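Exosome complex component Rrp42 (Pyrococcus abyssi, PDB 2PO1) is probably a non-catalytic subunit of the archaeal exosome, an RNA-degrading complex, and probably contributes to structuring the active site of its partner Rrp41. Local coordinates at residues C[87-92]-C[104-109]; C[55-60]-C[153-158]; C[92-97]-C[146-151]. All coordinates share one frame; numbering follows the deposited sequence.

In the fold
All three contacts lie in the part of the chain that matches the first 3' exoribonuclease family, centred on one mixed sheet. Contacts 1 and 2 each pack a helix on it, helix 104-118 at strand 82-89 and helix 152-166 at strand 51-57, and the helices also meet: Leu109 CD2 lies 3.5 Å from Met153 CA. Their centres are about 13 Å apart, and that of contact 3 is about 9 Å from contact 1 and 11 Å from contact 2. Contact 3 shares Leu92 with contact 1 and meets contact 2 where Asp149 N lies 2.8 Å from Thr60 OG1. A4 of chain A touches Glu88 in contact 1; the nearest atoms of contacts 3 and 2 are about 8 and 13 Å from the RNA.

Contact 1 of 3, residues C[87-92]-C[104-109]; sequences VELVPL and ERAIEL. With nucleotides of chain A.
Val87 puts its side chain over the first turns of helix 104-118, near Ala106 and Leu109. Its CG1 stands anti to the backbone N (chi1 166°), which leaves CG2 beside that nitrogen and in contact with Leu109 CB at 4.1 Å; the two side chains cross at about a right angle. The methyl of Ala106 lies 3.5 Å from the carbonyl O of Val87, a close approach that a small side chain permits. No direct hydrogen bond joins the segments, but water 1 accepts from Val87 N at 3.0 Å and gives a weak bond to Ala106 O.

Glu88 points away from the helix. Its chain is bent at chi2 (-67°), and its carboxylate meets the base of A4 of chain A, where N6 donates to Glu88 OE2 over 3.2 Å with a bent N-H...O angle of 136°. The same OE2 is only 2.9 Å from N1 of A4.

Leu89 turns back to the helix and forks over it. CD2 sits 3.5 Å from Ala106 N and also touches Arg105 CB, while CD1 meets Leu109 CD1 at 3.9 Å. The guanidinium of Arg105 is held by a salt bridge to Asp103, whose OD1 also accepts from Ala106 N.

Strand 82-89, helix 104-118 and strand 135-147 form a beta-alpha-beta crossover, and this contact joins its first two elements. Its helix side is apolar and water-bridged, whereas the acid between Val87 and Leu89 faces RNA; the short approach to N1 would be consistent with a proton shared there, although the coordinates do not settle it.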
ATOM      1  N   VAL C  87      -2.870   7.397 -16.032  1.00 15.22           N
ATOM      2  CA  VAL C  87      -2.386   6.531 -17.124  1.00 11.91           C
ATOM      3  C   VAL C  87      -2.067   5.193 -16.476  1.00 15.30           C
ATOM      4  O   VAL C  87      -1.300   5.132 -15.515  1.00 12.67           O
ATOM      5  CB  VAL C  87      -1.123   7.110 -17.673  1.00 13.69           C
ATOM      6  CG1 VAL C  87      -0.411   6.090 -18.564  1.00  9.53           C
ATOM      7  CG2 VAL C  87      -1.452   8.407 -18.461  1.00  8.68           C
ATOM      8  N   GLU C  88      -2.699   4.153 -16.989  1.00 15.21           N
ATOM      9  CA  GLU C  88      -2.380   2.797 -16.717  1.00 17.06           C
ATOM     10  C   GLU C  88      -1.539   2.226 -17.855  1.00 16.96           C
ATOM     11  O   GLU C  88      -1.946   2.154 -19.042  1.00 16.76           O
ATOM     12  CB  GLU C  88      -3.652   2.001 -16.557  1.00 18.19           C
ATOM     13  CG  GLU C  88      -4.525   2.474 -15.386  1.00 21.37           C
ATOM     14  CD  GLU C  88      -3.859   2.209 -14.044  1.00 26.79           C
ATOM     15  OE1 GLU C  88      -3.637   3.147 -13.256  1.00 31.14           O
ATOM     16  OE2 GLU C  88      -3.492   1.063 -13.815  1.00 28.85           O
ATOM     17  N   LEU C  89      -0.319   1.894 -17.481  1.00 17.34           N
ATOM     18  CA  LEU C  89       0.647   1.200 -18.366  1.00 17.79           C
ATOM     19  C   LEU C  89       0.367  -0.265 -18.078  1.00 18.22           C
ATOM     20  O   LEU C  89       1.033  -0.880 -17.261  1.00 17.67           O
ATOM     21  CB  LEU C  89       2.056   1.602 -17.938  1.00 16.68           C
ATOM     22  CG  LEU C  89       2.668   2.746 -18.757  1.00 17.77           C
ATOM     23  CD1 LEU C  89       1.761   3.661 -19.573  1.00 14.65           C
ATOM     24  CD2 LEU C  89       3.777   3.519 -18.061  1.00 18.28           C
ATOM     25  N   VAL C  90      -0.637  -0.823 -18.763  1.00 18.44           N
ATOM     26  CA  VAL C  90      -1.122  -2.112 -18.365  1.00 21.42           C
ATOM     27  C   VAL C  90      -0.107  -3.124 -18.855  1.00 21.31           C
ATOM     28  O   VAL C  90       0.523  -2.907 -19.910  1.00 18.92           O
ATOM     29  CB  VAL C  90      -2.623  -2.386 -18.780  1.00 23.21           C
ATOM     30  CG1 VAL C  90      -3.515  -1.091 -18.545  1.00 26.70           C
ATOM     31  CG2 VAL C  90      -2.739  -2.745 -20.190  1.00 22.85           C
ATOM     32  N   PRO C  91       0.124  -4.156 -18.058  1.00 21.87           N
ATOM     33  CA  PRO C  91       1.136  -5.151 -18.325  1.00 23.02           C
ATOM     34  C   PRO C  91       0.982  -5.758 -19.714  1.00 23.90           C
ATOM     35  O   PRO C  91       1.988  -6.133 -20.337  1.00 24.76           O
ATOM     36  CB  PRO C  91       0.856  -6.175 -17.237  1.00 23.56           C
ATOM     37  CG  PRO C  91       0.469  -5.348 -16.119  1.00 22.38           C
ATOM     38  CD  PRO C  91      -0.521  -4.437 -16.754  1.00 23.66           C
ATOM     39  N   LEU C  92      -0.249  -5.783 -20.233  1.00 21.53           N
ATOM     40  CA  LEU C  92      -0.428  -6.367 -21.538  1.00 22.25           C
ATOM     41  C   LEU C  92       0.144  -5.508 -22.619  1.00 20.29           C
ATOM     42  O   LEU C  92       0.436  -6.006 -23.699  1.00 22.61           O
ATOM     43  CB  LEU C  92      -1.885  -6.760 -21.839  1.00 22.56           C
ATOM     44  CG  LEU C  92      -3.062  -5.867 -22.176  1.00 22.15           C
ATOM     45  CD1 LEU C  92      -2.821  -4.951 -23.359  1.00 20.14           C
ATOM     46  CD2 LEU C  92      -4.138  -6.859 -22.564  1.00 18.46           C
ATOM     47  N   GLU C 104       6.892   5.789 -12.275  1.00 16.97           N
ATOM     48  CA  GLU C 104       7.230   7.156 -12.692  1.00 17.44           C
ATOM     49  C   GLU C 104       6.925   7.417 -14.153  1.00 15.96           C
ATOM     50  O   GLU C 104       6.635   8.554 -14.559  1.00 15.49           O
ATOM     51  CB  GLU C 104       8.688   7.434 -12.412  1.00 18.30           C
ATOM     52  CG  GLU C 104       9.666   6.547 -13.218  1.00 19.49           C
ATOM     53  CD  GLU C 104      11.125   6.941 -13.029  1.00 24.11           C
ATOM     54  OE1 GLU C 104      11.443   7.667 -12.063  1.00 30.28           O
ATOM     55  OE2 GLU C 104      11.977   6.524 -13.852  1.00 34.15           O
ATOM     56  N   ARG C 105       6.991   6.399 -15.000  1.00 16.47           N
ATOM     57  CA  ARG C 105       6.670   6.655 -16.426  1.00 16.72           C
ATOM     58  C   ARG C 105       5.225   6.998 -16.563  1.00 15.70           C
ATOM     59  O   ARG C 105       4.894   7.912 -17.277  1.00 15.02           O
ATOM     60  CB  ARG C 105       6.973   5.457 -17.336  1.00 17.23           C
ATOM     61  CG  ARG C 105       8.449   5.110 -17.398  1.00 17.76           C
ATOM     62  CD  ARG C 105       8.709   3.688 -17.941  1.00 21.80           C
ATOM     63  NE  ARG C 105       8.008   2.654 -17.167  1.00 22.85           N
ATOM     64  CZ  ARG C 105       7.876   1.397 -17.557  1.00 27.60           C
ATOM     65  NH1 ARG C 105       8.426   1.007 -18.701  1.00 27.22           N
ATOM     66  NH2 ARG C 105       7.205   0.521 -16.801  1.00 25.82           N
ATOM     67  N   ALA C 106       4.353   6.255 -15.896  1.00 13.96           N
ATOM     68  CA  ALA C 106       2.926   6.459 -16.030  1.00 13.51           C
ATOM     69  C   ALA C 106       2.574   7.817 -15.421  1.00 13.14           C
ATOM     70  O   ALA C 106       1.735   8.543 -15.945  1.00 15.74           O
ATOM     71  CB  ALA C 106       2.161   5.363 -15.249  1.00 12.11           C
ATOM     72  N   ILE C 107       3.198   8.133 -14.297  1.00 12.73           N
ATOM     73  CA  ILE C 107       2.949   9.335 -13.590  1.00 13.26           C
ATOM     74  C   ILE C 107       3.392  10.534 -14.413  1.00 14.69           C
ATOM     75  O   ILE C 107       2.659  11.515 -14.476  1.00 13.95           O
ATOM     76  CB  ILE C 107       3.640   9.322 -12.235  1.00 14.38           C
ATOM     77  CG1 ILE C 107       2.863   8.358 -11.341  1.00 11.99           C
ATOM     78  CG2 ILE C 107       3.616  10.697 -11.677  1.00 13.49           C
ATOM     79  CD1 ILE C 107       3.607   7.868 -10.121  1.00 14.20           C
ATOM     80  N   GLU C 108       4.537  10.455 -15.074  1.00 13.54           N
ATOM     81  CA  GLU C 108       4.969  11.596 -15.861  1.00 15.45           C
ATOM     82  C   GLU C 108       4.077  11.773 -17.087  1.00 15.55           C
ATOM     83  O   GLU C 108       3.742  12.891 -17.450  1.00 17.51           O
ATOM     84  CB  GLU C 108       6.438  11.421 -16.293  1.00 16.14           C
ATOM     85  CG  GLU C 108       6.867  12.393 -17.423  1.00 18.10           C
ATOM     86  CD  GLU C 108       8.289  12.096 -17.851  1.00 17.78           C
ATOM     87  OE1 GLU C 108       9.155  12.950 -17.649  1.00 20.25           O
ATOM     88  OE2 GLU C 108       8.557  10.960 -18.283  1.00 18.20           O
ATOM     89  N   LEU C 109       3.687  10.675 -17.731  1.00 14.81           N
ATOM     90  CA  LEU C 109       2.767  10.736 -18.875  1.00 13.48           C
ATOM     91  C   LEU C 109       1.484  11.379 -18.446  1.00 13.80           C
ATOM     92  O   LEU C 109       1.033  12.276 -19.070  1.00 13.38           O
ATOM     93  CB  LEU C 109       2.452   9.307 -19.350  1.00 13.07           C
ATOM     94  CG  LEU C 109       3.614   8.663 -20.131  1.00 12.29           C
ATOM     95  CD1 LEU C 109       3.382   7.165 -20.302  1.00 14.69           C
ATOM     96  CD2 LEU C 109       3.797   9.330 -21.504  1.00 14.54           C
TER
ATOM     97  P     A A   4      -0.831  -4.414  -5.149  1.00124.25           P
ATOM     98  OP1   A A   4      -0.542  -5.821  -4.778  1.00133.23           O
ATOM     99  OP2   A A   4       0.250  -3.390  -5.054  1.00114.41           O
ATOM    100  O5'   A A   4      -2.034  -3.934  -4.182  1.00127.28           O
ATOM    101  C5'   A A   4      -3.002  -2.923  -4.534  1.00121.39           C
ATOM    102  C4'   A A   4      -2.551  -1.505  -4.187  1.00110.45           C
ATOM    103  O4'   A A   4      -1.461  -1.053  -5.057  1.00100.11           O
ATOM    104  C3'   A A   4      -3.664  -0.458  -4.271  1.00108.58           C
ATOM    105  O3'   A A   4      -3.954   0.066  -2.965  1.00111.66           O
ATOM    106  C2'   A A   4      -3.113   0.628  -5.213  1.00 97.72           C
ATOM    107  O2'   A A   4      -2.734   1.794  -4.495  1.00 94.00           O
ATOM    108  C1'   A A   4      -1.917  -0.029  -5.937  1.00 91.32           C
ATOM    109  N9    A A   4      -2.207  -0.606  -7.287  1.00 90.94           N
ATOM    110  C8    A A   4      -2.227  -2.000  -7.663  1.00 96.67           C
ATOM    111  N7    A A   4      -2.527  -2.267  -8.917  1.00 96.31           N
ATOM    112  C5    A A   4      -2.718  -0.938  -9.425  1.00 90.57           C
ATOM    113  C6    A A   4      -3.054  -0.490 -10.723  1.00 89.00           C
ATOM    114  N6    A A   4      -3.248  -1.400 -11.727  1.00 93.05           N
ATOM    115  N1    A A   4      -3.153   0.918 -10.913  1.00 83.56           N
ATOM    116  C2    A A   4      -2.957   1.803  -9.886  1.00 78.30           C
ATOM    117  N3    A A   4      -2.648   1.505  -8.623  1.00 78.22           N
ATOM    118  C4    A A   4      -2.533   0.102  -8.452  1.00 85.50           C
TER
HETATM  119  O   HOH W   1      -0.595   7.713 -14.032  1.00 17.05           O

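Contact 2 of 3, residues C[55-60]-C[153-158]; sequences VKLGST and MDAIGI
Val55 and Ile158 cross at about a right angle, methyl against methyl, with Val55 CG2 3.6 Å from Ile158 CG2. Val55 has CG1 anti to its backbone N (chi1 174°), a setting that also brings this methyl to 3.9 Å from the carbonyl O of Ala155. An alanine here would remove both methyls and would probably open a gap against Ile158 CG2, leaving it without its mate on the strand.

Leu57 meets Ile158 more slantwise, end to end, through the two CD1 atoms at 3.9 Å. Its other branch reaches the helix backbone: CD2 is 3.7 Å from Ala155 N and also touches Asp154 CB. The strand belongs to a beta-hairpin of the RNase PH fold, closed by a type II' turn from Leu57 to Thr60, in which Gly58 takes a positive phi of 56°. The turn brings Thr60 round to the methyl of Ala155, and Thr60 CG2 rests 3.7 Å from Ala155 CB. The Thr60 hydroxyl is taken up by Gly150 O and Asp149 N. The carboxylate of Asp154 likewise leaves this apolar patch and bonds to Tyr36, Asn151 and Thr200.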
ATOM      1  N   VAL C  55      -6.482   5.598 -29.953  1.00 18.74           N
ATOM      2  CA  VAL C  55      -5.459   6.175 -30.824  1.00 19.21           C
ATOM      3  C   VAL C  55      -4.360   5.173 -31.116  1.00 20.37           C
ATOM      4  O   VAL C  55      -3.926   4.489 -30.232  1.00 19.69           O
ATOM      5  CB  VAL C  55      -4.891   7.480 -30.260  1.00 18.50           C
ATOM      6  CG1 VAL C  55      -3.741   7.994 -31.092  1.00 18.88           C
ATOM      7  CG2 VAL C  55      -6.005   8.539 -30.288  1.00 17.00           C
ATOM      8  N   LYS C  56      -3.977   5.053 -32.392  1.00 20.27           N
ATOM      9  CA  LYS C  56      -2.849   4.227 -32.810  1.00 20.63           C
ATOM     10  C   LYS C  56      -1.864   5.134 -33.486  1.00 21.47           C
ATOM     11  O   LYS C  56      -2.251   5.830 -34.432  1.00 21.31           O
ATOM     12  CB  LYS C  56      -3.321   3.138 -33.784  1.00 21.16           C
ATOM     13  CG  LYS C  56      -4.439   2.282 -33.195  1.00 21.26           C
ATOM     14  CD  LYS C  56      -4.752   1.066 -34.071  1.00 25.06           C
ATOM     15  CE  LYS C  56      -6.145   0.545 -33.755  1.00 28.58           C
ATOM     16  NZ  LYS C  56      -6.702  -0.329 -34.863  1.00 36.62           N
ATOM     17  N   LEU C  57      -0.630   5.156 -32.963  1.00 21.17           N
ATOM     18  CA  LEU C  57       0.507   5.772 -33.630  1.00 22.55           C
ATOM     19  C   LEU C  57       1.330   4.576 -34.091  1.00 22.26           C
ATOM     20  O   LEU C  57       1.982   3.936 -33.276  1.00 22.92           O
ATOM     21  CB  LEU C  57       1.314   6.597 -32.633  1.00 22.43           C
ATOM     22  CG  LEU C  57       1.105   8.090 -32.637  1.00 25.23           C
ATOM     23  CD1 LEU C  57      -0.383   8.580 -32.789  1.00 29.46           C
ATOM     24  CD2 LEU C  57       1.835   8.784 -31.495  1.00 20.46           C
ATOM     25  N   GLY C  58       1.186   4.210 -35.369  1.00 21.64           N
ATOM     26  CA  GLY C  58       1.718   2.958 -35.873  1.00 23.36           C
ATOM     27  C   GLY C  58       1.076   1.937 -34.965  1.00 24.33           C
ATOM     28  O   GLY C  58      -0.155   1.925 -34.830  1.00 24.28           O
ATOM     29  N   SER C  59       1.924   1.169 -34.285  1.00 23.12           N
ATOM     30  CA  SER C  59       1.473   0.038 -33.524  1.00 24.47           C
ATOM     31  C   SER C  59       1.268   0.406 -32.073  1.00 21.97           C
ATOM     32  O   SER C  59       0.804  -0.408 -31.316  1.00 21.71           O
ATOM     33  CB  SER C  59       2.498  -1.085 -33.615  1.00 24.92           C
ATOM     34  OG  SER C  59       2.413  -1.751 -34.865  1.00 28.94           O
ATOM     35  N   THR C  60       1.667   1.607 -31.665  1.00 21.02           N
ATOM     36  CA  THR C  60       1.342   2.075 -30.334  1.00 19.77           C
ATOM     37  C   THR C  60      -0.167   2.287 -30.286  1.00 20.35           C
ATOM     38  O   THR C  60      -0.743   2.959 -31.135  1.00 18.60           O
ATOM     39  CB  THR C  60       2.041   3.427 -30.012  1.00 19.97           C
ATOM     40  OG1 THR C  60       3.411   3.182 -29.698  1.00 20.74           O
ATOM     41  CG2 THR C  60       1.386   4.101 -28.832  1.00 16.63           C
ATOM     42  N   MET C 153       3.492   9.388 -25.017  1.00 16.56           N
ATOM     43  CA  MET C 153       3.073  10.704 -24.668  1.00 16.01           C
ATOM     44  C   MET C 153       2.130  11.290 -25.708  1.00 16.62           C
ATOM     45  O   MET C 153       1.030  11.748 -25.388  1.00 15.79           O
ATOM     46  CB  MET C 153       4.304  11.580 -24.497  1.00 17.56           C
ATOM     47  CG  MET C 153       3.908  12.966 -24.146  1.00 19.76           C
ATOM     48  SD  MET C 153       3.610  13.077 -22.420  1.00 22.16           S
ATOM     49  CE  MET C 153       5.285  12.895 -21.762  1.00 22.47           C
ATOM     50  N   ASP C 154       2.496  11.228 -26.971  1.00 16.67           N
ATOM     51  CA  ASP C 154       1.641  11.860 -27.970  1.00 19.26           C
ATOM     52  C   ASP C 154       0.397  11.047 -28.165  1.00 19.02           C
ATOM     53  O   ASP C 154      -0.688  11.570 -28.308  1.00 18.53           O
ATOM     54  CB  ASP C 154       2.339  12.008 -29.303  1.00 19.10           C
ATOM     55  CG  ASP C 154       3.550  12.900 -29.232  1.00 22.47           C
ATOM     56  OD1 ASP C 154       3.895  13.289 -28.128  1.00 20.56           O
ATOM     57  OD2 ASP C 154       4.169  13.229 -30.295  1.00 17.63           O
ATOM     58  N   ALA C 155       0.554   9.746 -28.180  1.00 19.48           N
ATOM     59  CA  ALA C 155      -0.609   8.880 -28.396  1.00 18.83           C
ATOM     60  C   ALA C 155      -1.602   9.128 -27.267  1.00 17.88           C
ATOM     61  O   ALA C 155      -2.782   9.227 -27.527  1.00 18.26           O
ATOM     62  CB  ALA C 155      -0.176   7.439 -28.431  1.00 18.49           C
ATOM     63  N   ILE C 156      -1.111   9.265 -26.012  1.00 17.05           N
ATOM     64  CA  ILE C 156      -1.990   9.469 -24.880  1.00 15.68           C
ATOM     65  C   ILE C 156      -2.609  10.860 -24.940  1.00 16.70           C
ATOM     66  O   ILE C 156      -3.787  11.016 -24.689  1.00 18.32           O
ATOM     67  CB  ILE C 156      -1.276   9.270 -23.497  1.00 14.37           C
ATOM     68  CG1 ILE C 156      -0.890   7.805 -23.271  1.00 16.12           C
ATOM     69  CG2 ILE C 156      -2.198   9.778 -22.401  1.00  9.97           C
ATOM     70  CD1 ILE C 156       0.171   7.656 -22.295  1.00 14.81           C
ATOM     71  N   GLY C 157      -1.863  11.902 -25.334  1.00 18.03           N
ATOM     72  CA  GLY C 157      -2.475  13.220 -25.383  1.00 17.37           C
ATOM     73  C   GLY C 157      -3.509  13.351 -26.501  1.00 18.61           C
ATOM     74  O   GLY C 157      -4.522  14.035 -26.355  1.00 18.40           O
ATOM     75  N   ILE C 158      -3.222  12.735 -27.632  1.00 19.04           N
ATOM     76  CA  ILE C 158      -4.144  12.752 -28.789  1.00 20.22           C
ATOM     77  C   ILE C 158      -5.405  12.053 -28.358  1.00 19.51           C
ATOM     78  O   ILE C 158      -6.492  12.609 -28.441  1.00 21.11           O
ATOM     79  CB  ILE C 158      -3.560  12.040 -29.967  1.00 19.98           C
ATOM     80  CG1 ILE C 158      -2.471  12.904 -30.581  1.00 21.77           C
ATOM     81  CG2 ILE C 158      -4.587  11.793 -31.067  1.00 20.84           C
ATOM     82  CD1 ILE C 158      -1.545  12.088 -31.466  1.00 21.36           C
TER

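Contact 3 of 3, residues C[92-97]-C[146-151]; sequences LASPTF and LDHDGN
The classic beta bulge at the end of strand 135-147, where Leu146 and Asp147 both face Gln61, meets the short 3-10 turn at Leu92 and Ala93, in the connection between strand 82-89 and helix 104-118. One backbone bond joins the segments: His148 N donates to Ala93 O over 2.9 Å at 158°, tilted 20° from the carbonyl plane. Next to it the carbonyl O of Leu146 is buried without a conventional hydrogen-bond partner. It meets carbon instead, Ala93 CA at 3.4 Å in a CA-H...O contact and Leu92 CD1 at 3.2 Å.

Beyond the bond lie two rings. With CG anti to its backbone N (chi1 170°), the His148 imidazole comes up to Phe97 rim to rim, the planes nearly parallel but neither ring over the other; Phe97 CZ is 3.4 Å from His148 CD2. Ser94 CB covers one face of the Phe97 ring 3.4 Å above its centre, and also touches His148 CB at 3.8 Å. Waters complete the seam: water 2 links Leu92 O to Asp147 OD2, and water 3 links Ser94 OG to His148 O. Ser94 OG and Thr96 OG1 share a hydrogen bond of 2.8 Å within the type I turn from Ser94 to Phe97.

The Asp147 carboxylate is also held by a polar side chain and the backbone of a neighbouring subunit. Ala93 and Phe97 pack on Val145 of strand 135-147, His148 reaches helix 214-219, and Asn151 N-caps helix 152-166.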
ATOM      1  N   LEU C  92      -0.249  -5.783 -20.233  1.00 21.53           N
ATOM      2  CA  LEU C  92      -0.428  -6.367 -21.538  1.00 22.25           C
ATOM      3  C   LEU C  92       0.144  -5.508 -22.619  1.00 20.29           C
ATOM      4  O   LEU C  92       0.436  -6.006 -23.699  1.00 22.61           O
ATOM      5  CB  LEU C  92      -1.885  -6.760 -21.839  1.00 22.56           C
ATOM      6  CG  LEU C  92      -3.062  -5.867 -22.176  1.00 22.15           C
ATOM      7  CD1 LEU C  92      -2.821  -4.951 -23.359  1.00 20.14           C
ATOM      8  CD2 LEU C  92      -4.138  -6.859 -22.564  1.00 18.46           C
ATOM      9  N   ALA C  93       0.360  -4.237 -22.330  1.00 17.64           N
ATOM     10  CA  ALA C  93       0.860  -3.358 -23.354  1.00 17.73           C
ATOM     11  C   ALA C  93       2.356  -3.522 -23.640  1.00 18.80           C
ATOM     12  O   ALA C  93       2.844  -3.014 -24.662  1.00 17.75           O
ATOM     13  CB  ALA C  93       0.527  -1.914 -23.031  1.00 15.60           C
ATOM     14  N   SER C  94       3.098  -4.149 -22.718  1.00 18.95           N
ATOM     15  CA  SER C  94       4.540  -4.144 -22.857  1.00 20.49           C
ATOM     16  C   SER C  94       5.160  -5.011 -21.810  1.00 21.76           C
ATOM     17  O   SER C  94       4.748  -4.964 -20.627  1.00 20.18           O
ATOM     18  CB  SER C  94       5.039  -2.687 -22.707  1.00 20.39           C
ATOM     19  OG  SER C  94       6.460  -2.618 -22.736  1.00 21.84           O
ATOM     20  N   PRO C  95       6.187  -5.770 -22.198  1.00 23.46           N
ATOM     21  CA  PRO C  95       6.819  -6.545 -21.172  1.00 24.75           C
ATOM     22  C   PRO C  95       7.543  -5.690 -20.140  1.00 25.05           C
ATOM     23  O   PRO C  95       7.849  -6.193 -19.040  1.00 24.23           O
ATOM     24  CB  PRO C  95       7.780  -7.467 -21.943  1.00 26.83           C
ATOM     25  CG  PRO C  95       7.985  -6.839 -23.206  1.00 25.75           C
ATOM     26  CD  PRO C  95       6.816  -5.962 -23.518  1.00 24.49           C
ATOM     27  N   THR C  96       7.751  -4.409 -20.453  1.00 23.60           N
ATOM     28  CA  THR C  96       8.321  -3.502 -19.469  1.00 25.95           C
ATOM     29  C   THR C  96       7.284  -2.967 -18.465  1.00 24.91           C
ATOM     30  O   THR C  96       7.651  -2.213 -17.557  1.00 25.06           O
ATOM     31  CB  THR C  96       8.982  -2.289 -20.110  1.00 24.51           C
ATOM     32  OG1 THR C  96       7.967  -1.460 -20.709  1.00 27.00           O
ATOM     33  CG2 THR C  96       9.970  -2.753 -21.161  1.00 27.21           C
ATOM     34  N   PHE C  97       6.014  -3.337 -18.642  1.00 24.19           N
ATOM     35  CA  PHE C  97       4.935  -2.750 -17.829  1.00 23.71           C
ATOM     36  C   PHE C  97       4.609  -3.800 -16.812  1.00 27.08           C
ATOM     37  O   PHE C  97       4.237  -4.890 -17.159  1.00 28.91           O
ATOM     38  CB  PHE C  97       3.677  -2.421 -18.616  1.00 20.31           C
ATOM     39  CG  PHE C  97       3.838  -1.275 -19.601  1.00 17.72           C
ATOM     40  CD1 PHE C  97       2.859  -1.015 -20.514  1.00 17.89           C
ATOM     41  CD2 PHE C  97       4.982  -0.473 -19.579  1.00 16.38           C
ATOM     42  CE1 PHE C  97       3.008   0.016 -21.442  1.00 16.04           C
ATOM     43  CE2 PHE C  97       5.147   0.529 -20.461  1.00 14.91           C
ATOM     44  CZ  PHE C  97       4.163   0.796 -21.388  1.00 15.78           C
ATOM     45  N   LEU C 146      -2.643   0.295 -24.393  1.00 15.50           N
ATOM     46  CA  LEU C 146      -2.899  -1.094 -24.796  1.00 17.00           C
ATOM     47  C   LEU C 146      -1.725  -1.748 -25.528  1.00 17.65           C
ATOM     48  O   LEU C 146      -1.650  -2.947 -25.547  1.00 18.75           O
ATOM     49  CB  LEU C 146      -4.118  -1.217 -25.700  1.00 17.15           C
ATOM     50  CG  LEU C 146      -5.433  -0.675 -25.174  1.00 16.43           C
ATOM     51  CD1 LEU C 146      -6.432  -0.775 -26.278  1.00 18.79           C
ATOM     52  CD2 LEU C 146      -5.861  -1.449 -23.886  1.00 15.19           C
ATOM     53  N   ASP C 147      -0.809  -0.971 -26.111  1.00 16.95           N
ATOM     54  CA  ASP C 147       0.319  -1.573 -26.843  1.00 19.35           C
ATOM     55  C   ASP C 147       1.319  -0.470 -26.927  1.00 18.33           C
ATOM     56  O   ASP C 147       1.014   0.558 -27.464  1.00 19.23           O
ATOM     57  CB  ASP C 147      -0.103  -1.938 -28.268  1.00 19.09           C
ATOM     58  CG  ASP C 147       0.524  -3.223 -28.768  1.00 23.96           C
ATOM     59  OD1 ASP C 147       0.120  -3.641 -29.872  1.00 26.65           O
ATOM     60  OD2 ASP C 147       1.384  -3.844 -28.094  1.00 22.41           O
ATOM     61  N   HIS C 148       2.497  -0.689 -26.375  1.00 19.10           N
ATOM     62  CA  HIS C 148       3.517   0.329 -26.293  1.00 17.31           C
ATOM     63  C   HIS C 148       4.512   0.046 -27.407  1.00 18.62           C
ATOM     64  O   HIS C 148       5.301  -0.925 -27.357  1.00 18.81           O
ATOM     65  CB  HIS C 148       4.171   0.250 -24.913  1.00 17.45           C
ATOM     66  CG  HIS C 148       5.390   1.097 -24.789  1.00 17.86           C
ATOM     67  ND1 HIS C 148       5.685   2.108 -25.677  1.00 17.72           N
ATOM     68  CD2 HIS C 148       6.391   1.085 -23.875  1.00 21.60           C
ATOM     69  CE1 HIS C 148       6.816   2.678 -25.312  1.00 20.46           C
ATOM     70  NE2 HIS C 148       7.262   2.078 -24.221  1.00 18.61           N
ATOM     71  N   ASP C 149       4.449   0.851 -28.473  1.00 18.45           N
ATOM     72  CA  ASP C 149       5.442   0.723 -29.505  1.00 18.81           C
ATOM     73  C   ASP C 149       6.054   2.077 -29.725  1.00 18.89           C
ATOM     74  O   ASP C 149       6.362   2.431 -30.857  1.00 19.98           O
ATOM     75  CB  ASP C 149       4.864   0.247 -30.817  1.00 19.03           C
ATOM     76  CG  ASP C 149       5.937  -0.376 -31.713  1.00 24.53           C
ATOM     77  OD1 ASP C 149       5.807  -0.350 -32.958  1.00 24.92           O
ATOM     78  OD2 ASP C 149       6.917  -0.937 -31.143  1.00 25.20           O
ATOM     79  N   GLY C 150       6.109   2.849 -28.669  1.00 17.94           N
ATOM     80  CA  GLY C 150       6.834   4.102 -28.691  1.00 17.00           C
ATOM     81  C   GLY C 150       5.906   5.274 -28.750  1.00 16.69           C
ATOM     82  O   GLY C 150       4.787   5.197 -29.281  1.00 16.74           O
ATOM     83  N   ASN C 151       6.406   6.421 -28.287  1.00 16.29           N
ATOM     84  CA  ASN C 151       5.611   7.625 -28.246  1.00 15.18           C
ATOM     85  C   ASN C 151       4.266   7.541 -27.529  1.00 15.25           C
ATOM     86  O   ASN C 151       3.264   7.987 -28.035  1.00 17.43           O
ATOM     87  CB  ASN C 151       5.549   8.312 -29.644  1.00 17.48           C
ATOM     88  CG  ASN C 151       5.227   9.767 -29.531  1.00 17.08           C
ATOM     89  OD1 ASN C 151       5.296  10.321 -28.433  1.00 17.14           O
ATOM     90  ND2 ASN C 151       4.928  10.434 -30.673  1.00 15.19           N
TER
HETATM   91  O   HOH W   2       0.846  -5.759 -26.530  1.00 25.27           O
HETATM   92  O   HOH W   3       6.624  -2.271 -25.356  1.00 24.87           O
HETATM   93  O   HOH W   4       9.411   0.764 -22.721  1.00 35.75           O